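Lipoprotein (Colwellia psychrerythraea, PDB 3O0Y) is a putative lipoprotein of unknown function, perhaps lipid-binding, whose DUF885 family belongs to a clan of metallopeptidase-like proteins. Local coordinates at residues N427-E439 with M486-A500. Numbering follows the deposited sequence.
Sequences NPKFGLKTLTYHE and MYENDPFGDLGRLQA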
loop_
_atom_site.group_PDB
_atom_site.type_symbol
_atom_site.label_atom_id
_atom_site.label_comp_id
_atom_site.label_asym_id
_atom_site.label_seq_id
_atom_site.Cartn_x
_atom_site.Cartn_y
_atom_site.Cartn_z
ATOM N N ASN A 427 -20.062 -5.847 0.173
ATOM C CA ASN A 427 -19.432 -7.177 0.253
ATOM C C ASN A 427 -20.230 -8.248 -0.434
ATOM O O ASN A 427 -20.547 -9.271 0.179
ATOM C CB ASN A 427 -19.254 -7.575 1.716
ATOM C CG ASN A 427 -18.155 -6.749 2.439
ATOM O OD1 ASN A 427 -18.455 -5.788 3.198
ATOM N ND2 ASN A 427 -16.943 -7.105 2.213
ATOM N N PRO A 428 -20.610 -8.003 -1.691
ATOM C CA PRO A 428 -21.379 -9.035 -2.370
ATOM C C PRO A 428 -20.613 -10.351 -2.349
ATOM O O PRO A 428 -19.389 -10.420 -2.506
ATOM C CB PRO A 428 -21.485 -8.519 -3.805
ATOM C CG PRO A 428 -20.311 -7.609 -4.013
ATOM C CD PRO A 428 -20.149 -6.946 -2.616
ATOM N N LYS A 429 -21.341 -11.442 -2.211
ATOM C CA LYS A 429 -20.673 -12.707 -2.100
ATOM C C LYS A 429 -19.743 -13.040 -3.256
ATOM O O LYS A 429 -18.747 -13.765 -3.043
ATOM C CB LYS A 429 -21.634 -13.845 -1.911
ATOM C CG LYS A 429 -22.495 -13.687 -0.594
ATOM C CD LYS A 429 -23.253 -14.969 -0.316
ATOM C CE LYS A 429 -24.148 -14.838 0.933
ATOM N NZ LYS A 429 -24.797 -16.132 1.287
ATOM N N PHE A 430 -20.128 -12.624 -4.443
ATOM C CA PHE A 430 -19.360 -12.946 -5.691
ATOM C C PHE A 430 -18.032 -12.200 -5.811
ATOM O O PHE A 430 -17.277 -12.451 -6.724
ATOM C CB PHE A 430 -20.215 -12.717 -6.929
ATOM C CG PHE A 430 -20.797 -11.334 -7.070
ATOM C CD1 PHE A 430 -20.009 -10.264 -7.422
ATOM C CD2 PHE A 430 -22.166 -11.126 -6.926
ATOM C CE1 PHE A 430 -20.519 -9.022 -7.608
ATOM C CE2 PHE A 430 -22.724 -9.841 -7.097
ATOM C CZ PHE A 430 -21.932 -8.797 -7.449
ATOM N N GLY A 431 -17.775 -11.245 -4.907
ATOM C CA GLY A 431 -16.502 -10.531 -4.920
ATOM C C GLY A 431 -15.487 -10.921 -3.860
ATOM O O GLY A 431 -14.329 -10.466 -3.879
ATOM N N LEU A 432 -15.901 -11.781 -2.937
ATOM C CA LEU A 432 -15.059 -12.092 -1.801
ATOM C C LEU A 432 -13.900 -13.038 -2.076
ATOM O O LEU A 432 -12.862 -12.902 -1.433
ATOM C CB LEU A 432 -15.927 -12.577 -0.664
ATOM C CG LEU A 432 -15.294 -12.793 0.699
ATOM C CD1 LEU A 432 -14.683 -11.485 1.233
ATOM C CD2 LEU A 432 -16.409 -13.335 1.749
ATOM N N LYS A 433 -14.075 -14.036 -2.938
ATOM C CA LYS A 433 -12.964 -14.929 -3.246
ATOM C C LYS A 433 -11.817 -14.124 -3.831
ATOM O O LYS A 433 -10.674 -14.189 -3.327
ATOM C CB LYS A 433 -13.385 -16.041 -4.229
ATOM C CG LYS A 433 -14.024 -17.231 -3.611
ATOM C CD LYS A 433 -14.297 -18.296 -4.745
ATOM C CE LYS A 433 -14.942 -19.525 -4.264
ATOM N NZ LYS A 433 -15.363 -20.445 -5.360
ATOM N N THR A 434 -12.090 -13.271 -4.843
ATOM C CA THR A 434 -10.973 -12.607 -5.504
ATOM C C THR A 434 -10.236 -11.684 -4.545
ATOM O O THR A 434 -8.998 -11.585 -4.557
ATOM C CB THR A 434 -11.374 -11.943 -6.826
ATOM O OG1 THR A 434 -10.179 -11.851 -7.642
ATOM C CG2 THR A 434 -12.086 -10.581 -6.605
ATOM N N LEU A 435 -11.001 -11.011 -3.678
ATOM C CA LEU A 435 -10.395 -10.109 -2.668
ATOM C C LEU A 435 -9.506 -10.920 -1.746
ATOM O O LEU A 435 -8.398 -10.501 -1.381
ATOM C CB LEU A 435 -11.450 -9.382 -1.911
ATOM C CG LEU A 435 -10.948 -8.429 -0.833
ATOM C CD1 LEU A 435 -10.141 -7.287 -1.564
ATOM C CD2 LEU A 435 -12.127 -7.883 -0.026
ATOM N N THR A 436 -9.992 -12.100 -1.381
ATOM C CA THR A 436 -9.299 -12.936 -0.432
ATOM C C THR A 436 -7.997 -13.528 -1.026
ATOM O O THR A 436 -6.935 -13.634 -0.329
ATOM C CB THR A 436 -10.228 -14.015 0.101
ATOM O OG1 THR A 436 -11.335 -13.409 0.800
ATOM C CG2 THR A 436 -9.493 -15.040 0.939
ATOM N N TYR A 437 -8.042 -13.861 -2.322
ATOM C CA TYR A 437 -6.826 -14.267 -2.993
ATOM C C TYR A 437 -5.838 -13.178 -3.153
ATOM O O TYR A 437 -4.610 -13.389 -3.019
ATOM C CB TYR A 437 -7.147 -14.976 -4.314
ATOM C CG TYR A 437 -8.126 -16.134 -4.220
ATOM C CD1 TYR A 437 -8.163 -17.012 -3.132
ATOM C CD2 TYR A 437 -9.079 -16.340 -5.213
ATOM C CE1 TYR A 437 -9.062 -17.994 -3.048
ATOM C CE2 TYR A 437 -9.938 -17.366 -5.150
ATOM C CZ TYR A 437 -9.965 -18.191 -4.073
ATOM O OH TYR A 437 -10.937 -19.203 -3.972
ATOM N N HIS A 438 -6.321 -11.965 -3.430
ATOM C CA HIS A 438 -5.503 -10.809 -3.573
ATOM C C HIS A 438 -4.777 -10.422 -2.293
ATOM O O HIS A 438 -3.543 -10.196 -2.323
ATOM C CB HIS A 438 -6.411 -9.683 -3.957
ATOM C CG HIS A 438 -5.716 -8.381 -4.195
ATOM N ND1 HIS A 438 -5.367 -7.515 -3.207
ATOM C CD2 HIS A 438 -5.180 -7.863 -5.336
ATOM C CE1 HIS A 438 -4.866 -6.413 -3.718
ATOM N NE2 HIS A 438 -4.642 -6.628 -5.005
ATOM N N GLU A 439 -5.496 -10.458 -1.170
ATOM C CA GLU A 439 -4.948 -9.958 0.098
ATOM C C GLU A 439 -4.092 -10.976 0.795
ATOM O O GLU A 439 -3.091 -10.650 1.482
ATOM C CB GLU A 439 -6.040 -9.433 1.001
ATOM C CG GLU A 439 -6.877 -8.215 0.487
ATOM C CD GLU A 439 -6.132 -6.957 0.237
ATOM O OE1 GLU A 439 -4.939 -6.886 0.476
ATOM O OE2 GLU A 439 -6.810 -6.024 -0.240
ATOM N N MET A 486 -10.142 -22.461 -8.604
ATOM C CA MET A 486 -10.872 -21.971 -7.456
ATOM C C MET A 486 -12.311 -21.493 -7.797
ATOM O O MET A 486 -13.096 -21.238 -6.880
ATOM C CB MET A 486 -10.102 -20.863 -6.768
ATOM C CG MET A 486 -8.840 -21.357 -6.091
ATOM S SD MET A 486 -9.130 -22.704 -4.780
ATOM C CE MET A 486 -8.413 -23.793 -5.738
ATOM N N TYR A 487 -12.624 -21.289 -9.093
ATOM C CA TYR A 487 -13.954 -20.936 -9.518
ATOM C C TYR A 487 -14.717 -22.055 -10.221
ATOM O O TYR A 487 -15.718 -21.804 -10.895
ATOM C CB TYR A 487 -13.896 -19.646 -10.355
ATOM C CG TYR A 487 -13.306 -18.485 -9.576
ATOM C CD1 TYR A 487 -14.101 -17.738 -8.713
ATOM C CD2 TYR A 487 -11.981 -18.158 -9.687
ATOM C CE1 TYR A 487 -13.593 -16.727 -8.008
ATOM C CE2 TYR A 487 -11.440 -17.148 -8.943
ATOM C CZ TYR A 487 -12.276 -16.394 -8.131
ATOM O OH TYR A 487 -11.744 -15.349 -7.405
ATOM N N GLU A 488 -14.277 -23.274 -10.018
ATOM C CA GLU A 488 -15.051 -24.422 -10.473
ATOM C C GLU A 488 -16.494 -24.304 -9.938
ATOM O O GLU A 488 -16.717 -24.111 -8.744
ATOM C CB GLU A 488 -14.348 -25.717 -10.013
ATOM C CG GLU A 488 -15.158 -26.961 -10.382
ATOM C CD GLU A 488 -14.644 -28.298 -9.712
ATOM O OE1 GLU A 488 -15.106 -29.372 -10.174
ATOM O OE2 GLU A 488 -13.833 -28.282 -8.728
ATOM N N ASN A 489 -17.485 -24.449 -10.819
ATOM C CA ASN A 489 -18.881 -24.426 -10.383
ATOM C C ASN A 489 -19.196 -23.064 -9.732
ATOM O O ASN A 489 -20.034 -22.985 -8.845
ATOM C CB ASN A 489 -19.236 -25.607 -9.494
ATOM C CG ASN A 489 -18.969 -26.952 -10.211
ATOM O OD1 ASN A 489 -19.019 -27.010 -11.428
ATOM N ND2 ASN A 489 -18.562 -27.977 -9.459
ATOM N N ASP A 490 -18.513 -22.009 -10.178
ATOM C CA ASP A 490 -18.686 -20.695 -9.565
ATOM C C ASP A 490 -18.600 -19.540 -10.547
ATOM O O ASP A 490 -17.695 -18.696 -10.474
ATOM C CB ASP A 490 -17.753 -20.504 -8.368
ATOM C CG ASP A 490 -18.031 -19.229 -7.548
ATOM O OD1 ASP A 490 -19.090 -18.570 -7.685
ATOM O OD2 ASP A 490 -17.155 -18.886 -6.713
ATOM N N PRO A 491 -19.552 -19.489 -11.493
ATOM C CA PRO A 491 -19.493 -18.446 -12.525
ATOM C C PRO A 491 -19.645 -17.034 -12.004
ATOM O O PRO A 491 -18.992 -16.106 -12.532
ATOM C CB PRO A 491 -20.687 -18.785 -13.456
ATOM C CG PRO A 491 -21.585 -19.668 -12.630
ATOM C CD PRO A 491 -20.649 -20.452 -11.744
ATOM N N PHE A 492 -20.403 -16.848 -10.951
ATOM C CA PHE A 492 -20.541 -15.482 -10.412
ATOM C C PHE A 492 -19.307 -15.026 -9.673
ATOM O O PHE A 492 -18.917 -13.863 -9.810
ATOM C CB PHE A 492 -21.823 -15.323 -9.623
ATOM C CG PHE A 492 -23.062 -15.529 -10.471
ATOM C CD1 PHE A 492 -23.477 -14.586 -11.332
ATOM C CD2 PHE A 492 -23.755 -16.719 -10.426
ATOM C CE1 PHE A 492 -24.617 -14.747 -12.115
ATOM C CE2 PHE A 492 -24.883 -16.920 -11.233
ATOM C CZ PHE A 492 -25.300 -15.933 -12.091
ATOM N N GLY A 493 -18.646 -15.924 -8.929
ATOM C CA GLY A 493 -17.337 -15.567 -8.353
ATOM C C GLY A 493 -16.318 -15.224 -9.408
ATOM O O GLY A 493 -15.494 -14.341 -9.243
ATOM N N ASP A 494 -16.366 -15.940 -10.538
ATOM C CA ASP A 494 -15.494 -15.635 -11.656
ATOM C C ASP A 494 -15.757 -14.258 -12.192
ATOM O O ASP A 494 -14.849 -13.490 -12.447
ATOM C CB ASP A 494 -15.677 -16.697 -12.759
ATOM C CG ASP A 494 -14.602 -16.666 -13.812
ATOM O OD1 ASP A 494 -13.448 -16.259 -13.525
ATOM O OD2 ASP A 494 -14.905 -17.123 -14.976
ATOM N N LEU A 495 -17.006 -13.905 -12.325
ATOM C CA LEU A 495 -17.331 -12.511 -12.657
ATOM C C LEU A 495 -16.843 -11.493 -11.679
ATOM O O LEU A 495 -16.402 -10.400 -12.098
ATOM C CB LEU A 495 -18.849 -12.355 -12.864
ATOM C CG LEU A 495 -19.490 -12.947 -14.116
ATOM C CD1 LEU A 495 -21.040 -13.006 -14.039
ATOM C CD2 LEU A 495 -19.053 -12.101 -15.381
ATOM N N GLY A 496 -16.845 -11.838 -10.399
ATOM C CA GLY A 496 -16.245 -10.970 -9.407
ATOM C C GLY A 496 -14.713 -10.787 -9.606
ATOM O O GLY A 496 -14.198 -9.659 -9.475
ATOM N N ARG A 497 -14.016 -11.873 -9.934
ATOM C CA ARG A 497 -12.632 -11.791 -10.278
ATOM C C ARG A 497 -12.401 -10.902 -11.478
ATOM O O ARG A 497 -11.544 -10.012 -11.423
ATOM C CB ARG A 497 -12.032 -13.140 -10.591
ATOM C CG ARG A 497 -10.653 -13.134 -11.141
ATOM C CD ARG A 497 -10.270 -14.584 -11.543
ATOM N NE ARG A 497 -10.975 -15.038 -12.729
ATOM C CZ ARG A 497 -10.522 -14.984 -13.990
ATOM N NH1 ARG A 497 -9.398 -14.451 -14.286
ATOM N NH2 ARG A 497 -11.156 -15.613 -14.968
ATOM N N LEU A 498 -13.219 -11.104 -12.514
ATOM C CA LEU A 498 -13.033 -10.318 -13.744
ATOM C C LEU A 498 -13.418 -8.853 -13.487
ATOM O O LEU A 498 -12.750 -7.965 -14.023
ATOM C CB LEU A 498 -13.831 -10.924 -14.895
ATOM C CG LEU A 498 -13.271 -12.279 -15.366
ATOM C CD1 LEU A 498 -14.375 -12.986 -16.207
ATOM C CD2 LEU A 498 -12.025 -12.025 -16.173
ATOM N N GLN A 499 -14.441 -8.580 -12.644
ATOM C CA GLN A 499 -14.781 -7.229 -12.267
ATOM C C GLN A 499 -13.626 -6.513 -11.581
ATOM O O GLN A 499 -13.376 -5.335 -11.862
ATOM C CB GLN A 499 -15.948 -7.194 -11.337
ATOM C CG GLN A 499 -16.437 -5.826 -11.005
ATOM C CD GLN A 499 -17.639 -5.881 -10.044
ATOM O OE1 GLN A 499 -17.679 -6.744 -9.134
ATOM N NE2 GLN A 499 -18.578 -4.923 -10.202
ATOM N N ALA A 500 -12.938 -7.219 -10.726
ATOM C CA ALA A 500 -11.753 -6.669 -9.983
ATOM C C ALA A 500 -10.609 -6.403 -10.998
ATOM O O ALA A 500 -9.909 -5.422 -10.889
ATOM C CB ALA A 500 -11.339 -7.621 -8.879
HETATM O O HOH W 1 -14.565 -13.452 -6.513
HETATM O O HOH W 2 -15.665 -23.297 -6.511
HETATM O O HOH W 3 -9.330 -14.405 -8.048
#
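Lys433 runs along the ring of Tyr487 to reach the N-terminal end of helix 491-500. Its CB lies 3.6 Å from Tyr487 OH, and its CD packs 3.7 Å from Tyr487 CE1. Beyond CG the chain is extended, which carries CE to Asp490 OD2 (3.4 Å) and NZ between two acceptors. NZ forms a salt bridge with Asp490 OD2 (2.7 Å), on the anti side of the carboxylate, and donates almost straight down the carbonyl of Met486 (NZ to O, 2.8 Å). The other carboxylate oxygen of Asp490 N-caps the helix through Gly493 N. With an alanine here, Asp490 OD2 and Met486 O would probably lose this donor, and Tyr487 CE1 its contact with CD. Nearby, Gly496 lets the backbones close in: its CA comes 3.2 Å from Phe430 O, just before helix 432-439, where any side chain would clash. Thr434 sets CG2 against Ala500 CB (3.8 Å), while its OG1, also hydrogen-bonded to Glu478 of helix 467-483, meets Tyr487 OH through a water. The helices cross at -54°, and the lysine ties helix 432-439 to the Asp490 cap and to the Met486 carbonyl, just ahead of the turn, probably balancing the carboxylate charge there.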